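Local atomic coordinates of transcriptional regulator KdgR (Pseudomonas aeruginosa, PDB entry 5Y6I), a protein that probably binds DNA and regulates transcription, as an IclR-family protein with a helix-turn-helix domain and a GAF-related C-terminal domain. Residues C112-W117 with V223-T228; V143-G148 with G203-G208; G148-L153 with A211-V216; V154-L159 with V188-I193; G197-H202 with A238-P243. One frame throughout, in Å; residues are numbered along the deposited sequence.

Interaction 1 of 5, residues C112-W117 with V223-T228; sequences CFLAVW and VAAVLT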
# COMPACT_ATOMS: atom_id res chain seq x y z
N CYS A 112 4.92 25.64 4.92
CA CYS A 112 4.76 24.21 5.16
C CYS A 112 5.45 23.44 4.05
O CYS A 112 5.49 23.89 2.90
CB CYS A 112 3.28 23.79 5.21
SG CYS A 112 2.25 24.85 6.26
N PHE A 113 6.02 22.28 4.40
CA PHE A 113 6.72 21.46 3.42
C PHE A 113 6.44 19.98 3.63
O PHE A 113 6.04 19.54 4.72
CB PHE A 113 8.24 21.73 3.41
CG PHE A 113 8.95 21.52 4.75
CD1 PHE A 113 9.67 20.36 4.99
CD2 PHE A 113 8.98 22.53 5.70
CE1 PHE A 113 10.36 20.19 6.21
CE2 PHE A 113 9.67 22.37 6.91
CZ PHE A 113 10.35 21.21 7.17
N LEU A 114 6.62 19.21 2.56
CA LEU A 114 6.49 17.76 2.60
C LEU A 114 7.86 17.14 2.33
O LEU A 114 8.56 17.54 1.39
CB LEU A 114 5.47 17.26 1.58
CG LEU A 114 4.98 15.81 1.76
CD1 LEU A 114 4.02 15.70 2.94
CD2 LEU A 114 4.29 15.34 0.49
N ALA A 115 8.24 16.20 3.18
CA ALA A 115 9.47 15.44 3.01
C ALA A 115 9.15 13.96 2.99
O ALA A 115 8.21 13.50 3.65
CB ALA A 115 10.45 15.73 4.13
N VAL A 116 9.93 13.22 2.20
CA VAL A 116 9.89 11.76 2.16
C VAL A 116 11.28 11.24 2.48
O VAL A 116 12.25 11.99 2.55
CB VAL A 116 9.43 11.23 0.79
CG1 VAL A 116 8.06 11.84 0.39
CG2 VAL A 116 10.52 11.50 -0.26
N TRP A 117 11.37 9.93 2.67
CA TRP A 117 12.61 9.29 3.11
C TRP A 117 13.37 8.76 1.89
O TRP A 117 12.87 7.89 1.16
CB TRP A 117 12.32 8.17 4.11
CG TRP A 117 13.52 7.49 4.66
CD1 TRP A 117 14.04 6.27 4.28
CD2 TRP A 117 14.41 8.01 5.66
NE1 TRP A 117 15.16 5.98 5.02
CE2 TRP A 117 15.41 7.03 5.87
CE3 TRP A 117 14.43 9.17 6.42
CZ2 TRP A 117 16.43 7.20 6.81
CZ3 TRP A 117 15.45 9.34 7.35
CH2 TRP A 117 16.44 8.37 7.53
N VAL A 223 5.12 4.83 6.96
CA VAL A 223 5.33 6.27 6.91
C VAL A 223 5.52 6.66 5.45
O VAL A 223 6.45 6.20 4.78
CB VAL A 223 6.52 6.70 7.76
CG1 VAL A 223 6.74 8.19 7.63
CG2 VAL A 223 6.25 6.34 9.20
N ALA A 224 4.61 7.50 4.95
CA ALA A 224 4.63 7.94 3.56
C ALA A 224 5.46 9.20 3.40
O ALA A 224 6.22 9.33 2.43
CB ALA A 224 3.20 8.21 3.07
N ALA A 225 5.30 10.12 4.34
CA ALA A 225 5.95 11.42 4.30
C ALA A 225 5.89 12.02 5.70
O ALA A 225 5.31 11.44 6.62
CB ALA A 225 5.28 12.34 3.27
N VAL A 226 6.53 13.18 5.85
CA VAL A 226 6.41 14.03 7.02
C VAL A 226 6.02 15.41 6.53
O VAL A 226 6.56 15.90 5.54
CB VAL A 226 7.71 14.08 7.84
CG1 VAL A 226 7.53 14.96 9.11
CG2 VAL A 226 8.13 12.68 8.23
N LEU A 227 5.05 16.02 7.21
CA LEU A 227 4.56 17.35 6.86
C LEU A 227 4.89 18.27 8.02
O LEU A 227 4.79 17.88 9.19
CB LEU A 227 3.06 17.33 6.57
CG LEU A 227 2.55 18.42 5.62
CD1 LEU A 227 1.22 17.97 5.00
CD2 LEU A 227 2.38 19.76 6.32
N THR A 228 5.26 19.50 7.70
CA THR A 228 6.08 20.29 8.61
C THR A 228 5.83 21.78 8.40
O THR A 228 5.84 22.25 7.26
CB THR A 228 7.54 19.99 8.34
OG1 THR A 228 7.65 19.85 6.92
CG2 THR A 228 7.96 18.71 8.94
O HOH W 1 8.70 8.32 2.09
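Ala115 and Val226 form a hydrogen-bonded antiparallel pair: Ala115 N donates to Val226 O at 2.9 Å, with an N-H...O angle of 171°, and Val226 N donates to Ala115 O at 2.8 Å. Phe113 and Thr228 form the next such pair, where Phe113 N reaches Thr228 O at 2.9 Å and the return bond from Thr228 N is weak. Between them the non-hydrogen-bonded pair Leu114 and Leu227 brings Leu114 CD1 to 4.1 Å from Leu227 CB, while the small Ala225 leaves room for the same methyl, which rests 3.6 Å from Ala225 CB. On the other face of the sheet Thr228 CB sits over one face of the Phe113 ring in a CH-pi contact, 3.5 Å from the centroid; the ring is there because Phe113 CG sits between its backbone N and carbonyl carbon (chi1 57°). At Ala224 and Ala225 a classic beta bulge faces Val216, and a water bridges Trp117 N and Ala224 O. These two adjacent inner strands of the GAF-like sheet are sandwiched between helices: Leu227 packs on Leu248 and Ile255 of helix 244-258 and on Leu101 of helix 93-108, whereas Phe113 and Val226 meet helix 150-158.

Interaction 2 of 5, residues V143-G148 with G203-G208; sequences VLPLLG and GLLMPG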
# COMPACT_ATOMS: atom_id res chain seq x y z
N VAL A 143 17.98 18.35 1.93
CA VAL A 143 18.06 17.19 2.81
C VAL A 143 18.32 17.72 4.22
O VAL A 143 19.28 18.45 4.44
CB VAL A 143 19.18 16.22 2.39
CG1 VAL A 143 19.21 15.02 3.31
CG2 VAL A 143 19.00 15.79 0.94
N LEU A 144 17.45 17.35 5.18
CA LEU A 144 17.56 17.84 6.55
C LEU A 144 18.28 16.83 7.44
O LEU A 144 18.39 15.65 7.09
CB LEU A 144 16.16 18.15 7.10
CG LEU A 144 15.17 18.86 6.16
CD1 LEU A 144 13.79 18.98 6.77
CD2 LEU A 144 15.70 20.24 5.78
N PRO A 145 18.80 17.23 8.60
CA PRO A 145 19.54 16.28 9.43
C PRO A 145 18.60 15.32 10.13
O PRO A 145 17.42 15.62 10.37
CB PRO A 145 20.27 17.17 10.44
CG PRO A 145 19.42 18.38 10.57
CD PRO A 145 18.75 18.58 9.21
N LEU A 146 19.12 14.13 10.46
CA LEU A 146 18.27 13.14 11.12
C LEU A 146 17.92 13.57 12.54
O LEU A 146 16.76 13.48 12.95
CB LEU A 146 18.92 11.76 11.13
CG LEU A 146 18.01 10.64 11.64
CD1 LEU A 146 17.14 10.04 10.55
CD2 LEU A 146 18.79 9.56 12.30
N LEU A 147 18.90 14.04 13.30
CA LEU A 147 18.67 14.42 14.68
C LEU A 147 18.61 15.92 14.93
O LEU A 147 18.31 16.32 16.06
CB LEU A 147 19.72 13.82 15.61
CG LEU A 147 19.76 12.30 15.64
CD1 LEU A 147 20.94 11.80 14.84
CD2 LEU A 147 19.82 11.86 17.08
N GLY A 148 18.88 16.75 13.92
CA GLY A 148 18.94 18.18 14.12
C GLY A 148 17.71 18.93 13.65
O GLY A 148 17.59 20.13 13.92
N GLY A 203 14.62 26.06 16.96
CA GLY A 203 15.91 26.44 16.43
C GLY A 203 16.96 25.36 16.36
O GLY A 203 18.10 25.65 16.00
N LEU A 204 16.59 24.11 16.68
CA LEU A 204 17.55 23.01 16.68
C LEU A 204 18.35 22.94 15.37
O LEU A 204 19.57 22.76 15.38
CB LEU A 204 16.82 21.69 16.95
CG LEU A 204 16.26 21.53 18.38
CD1 LEU A 204 15.51 20.24 18.56
CD2 LEU A 204 17.37 21.60 19.40
N LEU A 205 17.68 23.10 14.23
CA LEU A 205 18.41 23.12 12.96
C LEU A 205 19.07 24.48 12.71
O LEU A 205 20.18 24.54 12.17
CB LEU A 205 17.47 22.76 11.81
CG LEU A 205 17.94 22.94 10.35
CD1 LEU A 205 19.36 22.47 10.07
CD2 LEU A 205 16.98 22.24 9.43
N MET A 206 18.39 25.57 13.08
CA MET A 206 18.97 26.91 12.99
C MET A 206 18.28 27.84 13.98
O MET A 206 17.08 28.11 13.84
CB MET A 206 18.86 27.46 11.57
CG MET A 206 19.00 28.95 11.49
SD MET A 206 19.33 29.42 9.79
CE MET A 206 20.42 28.11 9.27
N PRO A 207 19.01 28.35 14.96
CA PRO A 207 18.35 29.02 16.09
C PRO A 207 17.59 30.24 15.61
O PRO A 207 18.00 30.93 14.67
CB PRO A 207 19.51 29.39 17.02
CG PRO A 207 20.75 28.74 16.41
CD PRO A 207 20.47 28.54 14.98
N GLY A 208 16.45 30.48 16.22
CA GLY A 208 15.56 31.48 15.70
C GLY A 208 14.58 31.00 14.65
O GLY A 208 13.73 31.79 14.23
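Leu205 and Gly148 carry most of this surface contact, which brings together two loops at one end of the GAF-like C-terminal domain, one leading into helix 150-158 and the other joining strands 199-202 and 209-217. Neither segment is regular helix or strand. Gly148 presents its carbonyl to the 203-208 turn, with O 3.4 Å from Leu205 CB and 3.5 Å from Leu204 CB. Leu205 N is also near this oxygen, but the angle is too poor for a hydrogen bond, so the two loops are held by packing. Glycine suits position 148 because, lacking a side chain, its CA can lie 3.6 Å from Pro145 CG within its own turn. In Leu205, CG is anti to the backbone N (chi1 170°), and the branched end of this leucine crosses the Pro145 ring at an angle, with CD1 4.0 Å from Pro145 CD. Proline offers a stiff apolar surface for it. Behind the first loop, both Leu146 N and Leu147 N are hydrogen-bonded to the carboxylate of Glu171 on helix 162-171. Leu205 also touches Ser149, and its other methyl, CD2, stands 4.4 Å from Leu144 CD2.

Interaction 3 of 5, residues G148-L153 with A211-V216; sequences GSSTGL and ALSAPV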
# COMPACT_ATOMS: atom_id res chain seq x y z
N GLY A 148 18.88 16.75 13.92
CA GLY A 148 18.94 18.18 14.12
C GLY A 148 17.71 18.93 13.65
O GLY A 148 17.59 20.13 13.92
N SER A 149 16.79 18.25 12.96
CA SER A 149 15.57 18.87 12.45
C SER A 149 14.33 18.16 13.00
O SER A 149 14.41 17.03 13.49
CB SER A 149 15.53 18.87 10.91
OG SER A 149 15.64 17.56 10.39
N SER A 150 13.19 18.84 12.91
CA SER A 150 11.94 18.24 13.38
C SER A 150 11.44 17.19 12.40
O SER A 150 10.82 16.20 12.81
CB SER A 150 10.88 19.33 13.56
OG SER A 150 10.75 20.10 12.37
N THR A 151 11.69 17.41 11.12
CA THR A 151 11.38 16.43 10.09
C THR A 151 12.19 15.15 10.30
O THR A 151 11.67 14.03 10.13
CB THR A 151 11.68 17.05 8.74
OG1 THR A 151 11.08 18.36 8.67
CG2 THR A 151 11.16 16.21 7.63
N GLY A 152 13.46 15.28 10.66
CA GLY A 152 14.29 14.11 10.86
C GLY A 152 13.92 13.34 12.10
O GLY A 152 14.08 12.12 12.15
N LEU A 153 13.42 14.04 13.13
CA LEU A 153 13.07 13.34 14.37
C LEU A 153 11.80 12.51 14.20
O LEU A 153 11.71 11.40 14.73
CB LEU A 153 12.92 14.33 15.52
CG LEU A 153 14.20 15.07 15.94
CD1 LEU A 153 14.22 15.41 17.42
CD2 LEU A 153 15.42 14.25 15.60
N ALA A 211 10.21 24.89 14.01
CA ALA A 211 9.50 23.98 13.12
C ALA A 211 8.53 23.12 13.91
O ALA A 211 8.55 23.06 15.14
CB ALA A 211 10.48 23.10 12.33
N LEU A 212 7.65 22.47 13.16
CA LEU A 212 6.66 21.56 13.72
C LEU A 212 6.43 20.49 12.67
O LEU A 212 6.37 20.81 11.48
CB LEU A 212 5.36 22.29 14.05
CG LEU A 212 4.36 21.61 14.98
CD1 LEU A 212 4.84 21.73 16.41
CD2 LEU A 212 2.98 22.22 14.81
N SER A 213 6.33 19.24 13.11
CA SER A 213 6.36 18.10 12.20
C SER A 213 5.43 17.00 12.66
O SER A 213 5.41 16.66 13.85
CB SER A 213 7.76 17.52 12.09
OG SER A 213 8.68 18.51 11.71
N ALA A 214 4.71 16.41 11.71
CA ALA A 214 3.84 15.27 11.92
C ALA A 214 3.99 14.30 10.76
O ALA A 214 4.32 14.72 9.64
CB ALA A 214 2.37 15.69 12.04
N PRO A 215 3.76 13.02 10.99
CA PRO A 215 3.91 12.02 9.93
C PRO A 215 2.62 11.73 9.18
O PRO A 215 1.51 11.86 9.71
CB PRO A 215 4.36 10.77 10.70
CG PRO A 215 3.66 10.92 12.04
CD PRO A 215 3.67 12.41 12.33
N VAL A 216 2.80 11.29 7.93
CA VAL A 216 1.72 10.88 7.04
C VAL A 216 1.88 9.40 6.70
O VAL A 216 2.97 8.96 6.29
CB VAL A 216 1.70 11.73 5.76
CG1 VAL A 216 0.56 11.32 4.86
CG2 VAL A 216 1.66 13.26 6.11
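Ser150 and Ser213 make the polar contact between the first turn of helix 150-158 and strand 209-217. Their hydroxyls are hydrogen-bonded, Ser150 OG to Ser213 OG at 2.7 Å; either could be the donor, and the place of Ser213 OG is less sure. Ser150 OG stands between its own backbone N and carbonyl carbon (chi1 53°), on a side chain that leaves the helix toward the strand, while Ser213 OG is anti to its carbonyl carbon. Serine suits both places because a short hydroxyl can bridge a helix and a strand whose closest alpha carbons, Thr151 CA and Ser213 CA, are 5.7 Å apart.

The remaining contacts are van der Waals touches between carbon and oxygen: Ala211 turns its CB toward the Ser150 hydroxyl, and Ser213 CB lies 3.4 Å from Ser150 O. The strand is an inner one of the GAF-like antiparallel sheet: Leu212 and Ala214 point away from this helix to pack on Leu248 and Thr252 of helix 244-258. In other IclR-family regulators effectors bind in the C-terminal domain, on the face of the sheet away from that long helix; the side where Ser150 and Ser213 meet is consistent with such a pocket here.

Hydrogen bonds within 148-153 fix where the helix begins, at Ser150. Ser149 is the N-cap: its OG accepts from Gly152 N at 3.2 Å, with an N-H...O angle of 145°, and in turn donates to Pro145 O in the preceding loop. Leu153 N is hydrogen-bonded to Ser149 O at 3.2 Å, closing the first turn. Thr151 lies alongside, its side chain touching Val226 and Thr228 on strand 223-232.

Interaction 4 of 5, residues V154-L159 with V188-I193; sequences VFAAFL and VLLEGI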
# COMPACT_ATOMS: atom_id res chain seq x y z
N VAL A 154 10.80 13.03 13.47
CA VAL A 154 9.60 12.23 13.24
C VAL A 154 9.95 10.96 12.48
O VAL A 154 9.54 9.86 12.87
CB VAL A 154 8.52 13.04 12.51
CG1 VAL A 154 7.30 12.11 12.22
CG2 VAL A 154 8.11 14.27 13.32
N PHE A 155 10.72 11.09 11.41
CA PHE A 155 11.23 9.91 10.71
C PHE A 155 11.87 8.91 11.70
O PHE A 155 11.42 7.76 11.81
CB PHE A 155 12.24 10.34 9.63
CG PHE A 155 11.59 10.81 8.33
CD1 PHE A 155 10.66 10.03 7.66
CD2 PHE A 155 11.91 12.05 7.77
CE1 PHE A 155 10.08 10.45 6.46
CE2 PHE A 155 11.32 12.49 6.57
CZ PHE A 155 10.41 11.67 5.92
N ALA A 156 12.88 9.34 12.46
CA ALA A 156 13.49 8.45 13.43
C ALA A 156 12.47 7.88 14.39
O ALA A 156 12.62 6.74 14.86
CB ALA A 156 14.59 9.17 14.22
N ALA A 157 11.44 8.65 14.72
CA ALA A 157 10.46 8.16 15.67
C ALA A 157 9.65 7.01 15.09
O ALA A 157 9.28 6.08 15.82
CB ALA A 157 9.53 9.29 16.12
N PHE A 158 9.38 7.03 13.78
CA PHE A 158 8.41 6.13 13.20
C PHE A 158 8.99 5.08 12.26
O PHE A 158 8.37 4.02 12.11
CB PHE A 158 7.33 6.93 12.47
CG PHE A 158 6.42 7.66 13.40
CD1 PHE A 158 6.75 8.93 13.87
CD2 PHE A 158 5.26 7.06 13.87
CE1 PHE A 158 5.91 9.59 14.75
CE2 PHE A 158 4.43 7.72 14.76
CZ PHE A 158 4.76 9.00 15.20
N LEU A 159 10.14 5.29 11.65
CA LEU A 159 10.72 4.26 10.79
C LEU A 159 11.45 3.23 11.60
O LEU A 159 11.86 3.47 12.74
CB LEU A 159 11.66 4.86 9.77
CG LEU A 159 10.97 5.79 8.81
CD1 LEU A 159 11.87 6.94 8.63
CD2 LEU A 159 10.54 5.05 7.51
N VAL A 188 13.99 7.82 25.07
CA VAL A 188 12.77 8.35 25.68
C VAL A 188 12.13 9.39 24.78
O VAL A 188 10.90 9.56 24.78
CB VAL A 188 13.05 8.90 27.09
CG1 VAL A 188 13.92 7.95 27.87
CG2 VAL A 188 13.66 10.27 27.03
N LEU A 189 12.93 10.10 23.98
CA LEU A 189 12.34 11.13 23.14
C LEU A 189 11.57 10.53 21.96
O LEU A 189 10.49 11.01 21.62
CB LEU A 189 13.41 12.11 22.66
CG LEU A 189 12.84 13.11 21.65
CD1 LEU A 189 12.08 14.25 22.34
CD2 LEU A 189 13.92 13.66 20.74
N LEU A 190 12.11 9.48 21.35
CA LEU A 190 11.39 8.82 20.24
C LEU A 190 10.09 8.19 20.71
O LEU A 190 9.09 8.19 19.99
CB LEU A 190 12.30 7.78 19.58
CG LEU A 190 13.61 8.39 19.09
CD1 LEU A 190 14.34 7.45 18.14
CD2 LEU A 190 13.29 9.73 18.40
N GLU A 191 10.08 7.65 21.92
CA GLU A 191 8.83 7.18 22.49
C GLU A 191 7.87 8.35 22.73
O GLU A 191 6.65 8.18 22.66
CB GLU A 191 9.13 6.42 23.79
CG GLU A 191 7.95 6.09 24.68
CD GLU A 191 8.39 5.28 25.89
OE1 GLU A 191 7.54 4.75 26.63
OE2 GLU A 191 9.62 5.18 26.07
N GLY A 192 8.41 9.54 22.97
CA GLY A 192 7.55 10.70 23.15
C GLY A 192 6.90 11.12 21.85
O GLY A 192 5.70 11.39 21.80
N ILE A 193 7.68 11.17 20.77
CA ILE A 193 7.15 11.65 19.50
C ILE A 193 6.01 10.75 19.01
O ILE A 193 5.10 11.21 18.31
CB ILE A 193 8.30 11.75 18.48
CG1 ILE A 193 9.46 12.55 19.07
CG2 ILE A 193 7.85 12.45 17.21
CD1 ILE A 193 10.68 12.62 18.16
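Ala157 packs against Ile193 and Leu190 in a buried, largely apolar helix-helix contact, where helix 183-196 lies across helix 150-158 at almost a right angle. The axes of segments 154-158 and 188-193 come within 8.6 Å, with a crossing angle of -93°. Alanine suits the crossing point: its short side chain lets the backbones close to 4.7 Å between Ala157 CA and Leu190 CA, and its CB lies 3.6 Å from Ile193 CB. Ile193 spreads the contact through its gamma branch. With CG2 anti to the backbone N, that methyl is 4.3 Å from Val154 CG2 and 4.2 Å from Phe158 CE1, so one beta-branched residue meets both ends of a helical turn. In the GAF-like effector domain helix 150-158 covers one face of the sheet, Val154 touching Ser213 and Pro215 on strand 209-217; helix 183-196 packs across it and itself reaches the edge strand 199-202, where Ile193 meets His199. Leu190 meets Ala156 and Ala157, its CG anti to its carbonyl carbon (chi1 -57°) and its CD1 4.3 Å from Ala156 CB and 3.8 Å from Ala156 O. At the end of the first helix Phe155 O accepts from both Phe158 N and Leu159 N, and Ala157 O is hydrogen-bonded to Arg194 NE of the second helix.

Interaction 5 of 5, residues G197-H202 with A238-P243; sequences GLHAIH and AEEQGP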
# COMPACT_ATOMS: atom_id res chain seq x y z
N GLY A 197 2.49 12.03 18.55
CA GLY A 197 2.13 12.09 17.15
C GLY A 197 2.69 13.25 16.35
O GLY A 197 2.46 13.31 15.13
N LEU A 198 3.41 14.18 16.98
CA LEU A 198 4.13 15.22 16.26
C LEU A 198 5.36 15.61 17.07
O LEU A 198 5.61 15.07 18.15
CB LEU A 198 3.25 16.46 15.96
CG LEU A 198 2.46 17.27 17.00
CD1 LEU A 198 1.33 16.49 17.59
CD2 LEU A 198 3.33 17.83 18.11
N HIS A 199 6.12 16.57 16.54
CA HIS A 199 7.29 17.05 17.26
C HIS A 199 7.58 18.50 16.90
O HIS A 199 7.54 18.88 15.73
CB HIS A 199 8.53 16.21 16.97
CG HIS A 199 9.64 16.47 17.92
ND1 HIS A 199 9.53 16.18 19.26
CD2 HIS A 199 10.85 17.05 17.75
CE1 HIS A 199 10.65 16.54 19.87
NE2 HIS A 199 11.46 17.08 18.98
N ALA A 200 7.91 19.29 17.92
CA ALA A 200 8.33 20.68 17.79
C ALA A 200 9.82 20.82 18.07
O ALA A 200 10.39 20.09 18.88
CB ALA A 200 7.54 21.57 18.76
N ILE A 201 10.46 21.77 17.38
CA ILE A 201 11.86 22.11 17.62
C ILE A 201 12.00 23.63 17.62
O ILE A 201 11.43 24.33 16.77
CB ILE A 201 12.83 21.50 16.58
CG1 ILE A 201 12.67 22.18 15.21
CG2 ILE A 201 12.67 19.99 16.53
CD1 ILE A 201 13.89 22.07 14.30
N HIS A 202 12.78 24.13 18.57
CA HIS A 202 13.02 25.56 18.72
C HIS A 202 14.46 25.82 18.26
O HIS A 202 15.40 25.78 19.05
CB HIS A 202 12.77 25.98 20.17
CG HIS A 202 11.53 25.38 20.76
ND1 HIS A 202 10.36 25.23 20.03
CD2 HIS A 202 11.27 24.86 21.98
CE1 HIS A 202 9.44 24.66 20.79
NE2 HIS A 202 9.97 24.42 21.97
N ALA A 238 6.01 27.52 17.92
CA ALA A 238 5.95 26.09 17.57
C ALA A 238 5.73 25.26 18.83
O ALA A 238 6.60 24.53 19.30
CB ALA A 238 7.22 25.67 16.84
N GLU A 239 4.52 25.37 19.37
CA GLU A 239 4.14 24.65 20.57
C GLU A 239 3.32 23.42 20.19
O GLU A 239 2.38 23.51 19.40
CB GLU A 239 3.36 25.55 21.53
CG GLU A 239 4.26 26.20 22.56
CD GLU A 239 3.52 27.09 23.54
OE1 GLU A 239 3.67 28.32 23.46
OE2 GLU A 239 2.78 26.54 24.38
N GLU A 240 3.69 22.27 20.77
CA GLU A 240 3.10 20.98 20.41
C GLU A 240 1.60 20.92 20.65
O GLU A 240 0.97 19.94 20.23
CB GLU A 240 3.80 19.84 21.18
CG GLU A 240 5.24 19.58 20.73
CD GLU A 240 5.93 18.46 21.50
OE1 GLU A 240 7.10 18.14 21.17
OE2 GLU A 240 5.32 17.90 22.44
N GLN A 241 1.01 21.92 21.31
CA GLN A 241 -0.43 21.93 21.51
C GLN A 241 -1.03 23.32 21.25
O GLN A 241 -1.99 23.72 21.91
CB GLN A 241 -0.78 21.45 22.91
CG GLN A 241 -2.21 20.94 23.05
CD GLN A 241 -2.43 20.24 24.37
OE1 GLN A 241 -2.61 20.89 25.41
NE2 GLN A 241 -2.44 18.92 24.34
N GLY A 242 -0.47 24.06 20.30
CA GLY A 242 -0.99 25.36 19.95
C GLY A 242 -1.67 25.32 18.61
O GLY A 242 -1.21 24.62 17.70
N PRO A 243 -2.78 26.08 18.44
CA PRO A 243 -3.62 25.97 17.24
C PRO A 243 -2.92 25.65 15.91
O PRO A 243 -3.59 25.17 14.99
CB PRO A 243 -4.31 27.33 17.20
CG PRO A 243 -4.54 27.62 18.66
CD PRO A 243 -3.38 27.01 19.42
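Glu240 OE1 approaches Ala200 N to 3.5 Å and His199 ND1 to 3.7 Å, but neither is a hydrogen bond; the strong partner of this oxygen is Arg196, near the end of helix 183-196, whose NH1 forms a salt bridge with it. The contact joins strand 199-202, which lies at one edge of the chain's GAF-like antiparallel sheet, to the loop that leads from strand 223-232 into helix 244-258. Glutamate suits this position because it offers both a charged end and an apolar stem. From CG onward its chain is extended, and CG, anti to the carbonyl carbon (chi1 -70°), lies 3.6 Å from Ala200 CB and 3.7 Å from Leu198 CD2. The Leu198 side chain passes across this stem at a slant, while the small Ala200 allows the glutamate to lie close to the strand. The His199 ring is tilted 55° to the carboxylate plane. The CB of His199 points away from the loop, to the other face of the sheet, where the histidine packs on Leu153 and Val154 of helix 150-158 and on Leu189 and Ile193 of helix 183-196. Ile201 points the same way as His199, as alternation along a strand demands. Within the loop, Gly242 N is hydrogen-bonded to Glu239 O at 3.0 Å, a turn that brings the chain to Pro243, the residue at the N-cap position of the following helix. At the other end of the contact Ala238 O meets Ala200 CB and lies at the edge of the His202 ring, in its plane, 3.2 Å from His202 CE1.

All five contacts lie in or around the five-stranded antiparallel sheet of the C-terminal domain, with interactions 2 and 4 formed by loops and helices beside it. Interaction 1 joins strands 111-118 and 223-232; strand 209-217, used by interaction 3, is the next in the sheet, and strand 199-202 of interaction 5 comes last. Interactions 3 and 4 share helix 150-158, their centres about 10 Å apart, and interactions 2 and 3 share Gly148, with centres about 9 Å apart. Along the chain, interaction 1 spans 2, 3 and 4, whereas 5 crosses it. Interactions 1 and 5 do not touch, lying about 16 Å apart between centres. This arrangement is consistent with the effector-binding role of this domain in IclR-family regulators.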